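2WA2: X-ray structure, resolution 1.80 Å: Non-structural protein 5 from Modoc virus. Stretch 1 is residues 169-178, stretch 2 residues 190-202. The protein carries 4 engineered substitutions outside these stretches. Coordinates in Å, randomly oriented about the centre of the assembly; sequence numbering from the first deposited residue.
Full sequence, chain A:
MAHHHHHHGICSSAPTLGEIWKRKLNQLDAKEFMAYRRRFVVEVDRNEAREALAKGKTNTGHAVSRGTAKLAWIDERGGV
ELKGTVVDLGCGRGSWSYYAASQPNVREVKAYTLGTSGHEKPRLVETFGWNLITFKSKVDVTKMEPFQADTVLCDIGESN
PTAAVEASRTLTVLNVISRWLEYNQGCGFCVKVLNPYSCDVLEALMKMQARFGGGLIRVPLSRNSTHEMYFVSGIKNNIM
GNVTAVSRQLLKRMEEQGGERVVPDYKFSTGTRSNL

Stretch 1, residues 169-178: RTLTVLNVIS
Stretch 2 (190-202) CVKVLNPYSCDVL

The apolar centre of this contact lies where a helix packs against a strand. Residues 169-178 are helical throughout, with phi/psi near -60/-45, and the helix extends beyond both ends of the stretch. Residues 190-193 form a strand that begins earlier in the chain. The two axes run nearly antiparallel, at 161°, and approach to 8.9 Å.

Val191 is the main strand residue here. Its CA-to-CB bond points toward the helix and its chi1 is t (179°). Ile177 CG2 lies 3.6 Å from Val191 CG2. Val191 CG1 lies 4.0 Å from Val173 CG1 and 4.2 Å from Leu174 CD2. The valine thus meets three helix side chains across about one turn. Ile177 is m, m; Val173 is t (171°); Leu174 is m, t. The CA atoms of Ile177 and Val191 are 7.9 Å apart.

The CA-to-CB bond of Leu174 points sideways relative to stretch 2, but the end of the side chain comes nearer. Leu174 CD2 is 4.3 Å from Val193 CG2, and Leu174 CD1 is 4.0 Å from Val201 CG1. It therefore links the strand to the helix that starts at Cys199. Val193 and Val201 are both t. Thr170 CG2 joins the same apolar group, 3.5 Å from Val193 CG1 and 3.7 Å from Val201 CG1.

The backbones draw closer toward the start of stretch 1. Thr170 CA is 5.9 Å from Leu194 CA, and Leu171 CA is 6.0 Å from Val201 CA. Leu171 is m, t. Leu171 CD2 packs 3.6 Å from Val201 CA and 3.8 Å from Val201 CG2. Leu171 CD1 lies 3.2 Å from Asp200 OD2, at the exposed margin of the contact.

Thr170 also begins the polar edge. Its chi1 is m (-62°). Asn195 N donates a hydrogen bond to Thr170 OG1, at 3.2 Å and 156°. This is the only hydrogen bond between the stretches. It ties the chain to the helix just after the strand ends. Leu194 has phi/psi -63/-47 and Asn195 -122/95. Leu194 is t, p, and Leu194 CB is 3.5 Å from Thr170 OG1.

The end of the Asn195 side chain leads away from the helix and braces its own loop. With chi1 t (173°), Asn195 OD1 accepts a bond from Ser198 N at 3.1 Å and a weak one from Tyr197 N at 3.1 Å. Ser198, at the N-cap position, precedes the second helix, whose first turn is closed by Leu202 N to Ser198 O at 2.9 Å.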

# COMPACT_ATOMS: atom_id res chain seq x y z
N ARG A 169 2.20 12.34 4.19
CA ARG A 169 1.85 11.72 2.90
C ARG A 169 0.84 10.60 3.07
O ARG A 169 -0.04 10.43 2.23
CB ARG A 169 3.09 11.15 2.22
CG ARG A 169 4.15 12.19 1.95
CD ARG A 169 5.37 11.51 1.47
NE ARG A 169 6.38 12.50 1.13
CZ ARG A 169 7.61 12.22 0.70
NH1 ARG A 169 8.01 10.96 0.52
NH2 ARG A 169 8.43 13.23 0.44
N THR A 170 0.98 9.83 4.15
CA THR A 170 0.05 8.74 4.44
C THR A 170 -1.35 9.29 4.66
O THR A 170 -2.31 8.76 4.10
CB THR A 170 0.52 7.93 5.65
OG1 THR A 170 1.80 7.35 5.34
CG2 THR A 170 -0.47 6.76 5.96
N LEU A 171 -1.45 10.34 5.47
CA LEU A 171 -2.74 11.00 5.73
C LEU A 171 -3.39 11.49 4.47
O LEU A 171 -4.61 11.33 4.29
CB LEU A 171 -2.57 12.13 6.74
CG LEU A 171 -2.37 11.75 8.19
CD1 LEU A 171 -2.38 13.00 9.01
CD2 LEU A 171 -3.46 10.71 8.72
N THR A 172 -2.60 12.09 3.58
CA THR A 172 -3.12 12.54 2.31
C THR A 172 -3.72 11.41 1.49
O THR A 172 -4.81 11.56 0.95
CB THR A 172 -2.02 13.27 1.49
OG1 THR A 172 -1.66 14.46 2.19
CG2 THR A 172 -2.53 13.65 0.10
N VAL A 173 -3.01 10.30 1.38
CA VAL A 173 -3.52 9.10 0.68
C VAL A 173 -4.83 8.60 1.30
O VAL A 173 -5.81 8.36 0.59
CB VAL A 173 -2.48 7.97 0.64
CG1 VAL A 173 -3.06 6.66 0.12
CG2 VAL A 173 -1.28 8.39 -0.22
N LEU A 174 -4.84 8.43 2.62
CA LEU A 174 -6.04 7.95 3.31
C LEU A 174 -7.26 8.86 3.08
O LEU A 174 -8.36 8.37 2.83
CB LEU A 174 -5.77 7.76 4.80
CG LEU A 174 -4.73 6.64 5.09
CD1 LEU A 174 -4.56 6.44 6.58
CD2 LEU A 174 -5.07 5.28 4.38
N ASN A 175 -7.05 10.18 3.17
CA ASN A 175 -8.12 11.14 2.88
C ASN A 175 -8.66 10.99 1.43
O ASN A 175 -9.88 11.00 1.19
CB ASN A 175 -7.66 12.57 3.20
CG ASN A 175 -8.77 13.58 3.04
OD1 ASN A 175 -8.72 14.41 2.14
ND2 ASN A 175 -9.82 13.46 3.87
N VAL A 176 -7.75 10.81 0.47
CA VAL A 176 -8.15 10.60 -0.92
C VAL A 176 -8.93 9.28 -1.07
O VAL A 176 -10.04 9.24 -1.65
CB VAL A 176 -6.91 10.62 -1.85
CG1 VAL A 176 -7.28 10.18 -3.25
CG2 VAL A 176 -6.28 12.02 -1.82
N ILE A 177 -8.37 8.20 -0.55
CA ILE A 177 -9.00 6.89 -0.61
C ILE A 177 -10.39 6.91 0.05
O ILE A 177 -11.32 6.31 -0.48
CB ILE A 177 -8.09 5.78 -0.00
CG1 ILE A 177 -6.85 5.55 -0.87
CG2 ILE A 177 -8.90 4.46 0.28
CD1 ILE A 177 -7.09 5.25 -2.37
N SER A 178 -10.53 7.60 1.18
CA SER A 178 -11.86 7.70 1.84
C SER A 178 -12.95 8.22 0.89
O SER A 178 -14.08 7.74 0.93
CB SER A 178 -11.79 8.52 3.13
OG SER A 178 -11.06 7.78 4.10
N CYS A 190 -7.38 -2.11 -1.38
CA CYS A 190 -6.09 -2.51 -0.84
C CYS A 190 -5.23 -1.29 -1.03
O CYS A 190 -4.95 -0.91 -2.15
CB CYS A 190 -5.53 -3.72 -1.60
SG CYS A 190 -3.89 -4.18 -1.14
N VAL A 191 -4.85 -0.69 0.10
CA VAL A 191 -4.24 0.64 0.14
C VAL A 191 -2.94 0.58 0.97
O VAL A 191 -2.97 0.20 2.15
CB VAL A 191 -5.21 1.68 0.77
CG1 VAL A 191 -4.53 3.03 0.83
CG2 VAL A 191 -6.57 1.75 -0.06
N LYS A 192 -1.83 0.98 0.35
CA LYS A 192 -0.58 1.15 1.11
C LYS A 192 -0.69 2.20 2.23
O LYS A 192 -1.18 3.32 2.00
CB LYS A 192 0.58 1.49 0.18
CG LYS A 192 1.95 1.44 0.88
CD LYS A 192 3.11 1.71 -0.12
CE LYS A 192 4.37 1.99 0.66
NZ LYS A 192 5.58 1.93 -0.24
N VAL A 193 -0.20 1.84 3.42
CA VAL A 193 -0.11 2.77 4.54
C VAL A 193 1.37 2.84 4.90
O VAL A 193 1.90 1.98 5.58
CB VAL A 193 -0.97 2.32 5.76
CG1 VAL A 193 -0.95 3.38 6.87
CG2 VAL A 193 -2.44 2.05 5.33
N LEU A 194 2.05 3.87 4.38
CA LEU A 194 3.52 3.93 4.48
C LEU A 194 3.98 4.01 5.93
O LEU A 194 4.90 3.32 6.32
CB LEU A 194 4.01 5.19 3.75
CG LEU A 194 5.51 5.47 3.90
CD1 LEU A 194 6.30 4.34 3.26
CD2 LEU A 194 5.79 6.86 3.24
N ASN A 195 3.34 4.90 6.70
CA ASN A 195 3.66 5.05 8.12
C ASN A 195 2.38 4.81 8.89
O ASN A 195 1.57 5.76 9.04
CB ASN A 195 4.17 6.47 8.40
CG ASN A 195 4.36 6.77 9.90
OD1 ASN A 195 3.89 6.03 10.77
ND2 ASN A 195 5.06 7.87 10.20
N PRO A 196 2.16 3.57 9.36
CA PRO A 196 0.94 3.23 10.08
C PRO A 196 1.02 3.43 11.60
O PRO A 196 0.01 3.24 12.25
CB PRO A 196 0.80 1.73 9.79
CG PRO A 196 2.21 1.24 9.78
CD PRO A 196 3.02 2.38 9.15
N TYR A 197 2.19 3.80 12.14
CA TYR A 197 2.33 3.94 13.61
C TYR A 197 2.13 5.35 14.14
O TYR A 197 1.97 5.55 15.34
CB TYR A 197 3.67 3.39 14.10
CG TYR A 197 4.85 3.99 13.37
CD1 TYR A 197 5.42 5.19 13.78
CD2 TYR A 197 5.40 3.33 12.29
CE1 TYR A 197 6.49 5.73 13.11
CE2 TYR A 197 6.48 3.84 11.62
CZ TYR A 197 7.01 5.04 12.02
OH TYR A 197 8.07 5.55 11.32
N SER A 198 2.10 6.33 13.26
CA SER A 198 1.85 7.70 13.65
C SER A 198 0.44 7.80 14.27
O SER A 198 -0.52 7.19 13.76
CB SER A 198 2.00 8.59 12.41
OG SER A 198 1.23 9.76 12.51
N CYS A 199 0.31 8.54 15.36
CA CYS A 199 -0.98 8.65 16.02
C CYS A 199 -2.08 9.17 15.09
O CYS A 199 -3.17 8.60 15.09
CB CYS A 199 -0.94 9.46 17.32
SG CYS A 199 -2.60 9.42 18.11
N ASP A 200 -1.83 10.24 14.33
CA ASP A 200 -2.85 10.77 13.41
C ASP A 200 -3.29 9.74 12.37
O ASP A 200 -4.48 9.64 12.02
CB ASP A 200 -2.44 12.09 12.72
CG ASP A 200 -1.08 12.03 12.06
OD1 ASP A 200 -0.49 10.93 11.91
OD2 ASP A 200 -0.59 13.12 11.66
N VAL A 201 -2.33 8.96 11.89
CA VAL A 201 -2.62 7.93 10.92
C VAL A 201 -3.46 6.83 11.57
O VAL A 201 -4.42 6.37 10.96
CB VAL A 201 -1.35 7.32 10.28
CG1 VAL A 201 -1.75 6.11 9.38
CG2 VAL A 201 -0.61 8.37 9.43
N LEU A 202 -3.09 6.40 12.77
CA LEU A 202 -3.85 5.35 13.46
C LEU A 202 -5.31 5.76 13.63
O LEU A 202 -6.23 4.97 13.32
CB LEU A 202 -3.21 4.99 14.81
CG LEU A 202 -1.99 4.07 14.83
CD1 LEU A 202 -1.32 4.14 16.23
CD2 LEU A 202 -2.36 2.66 14.48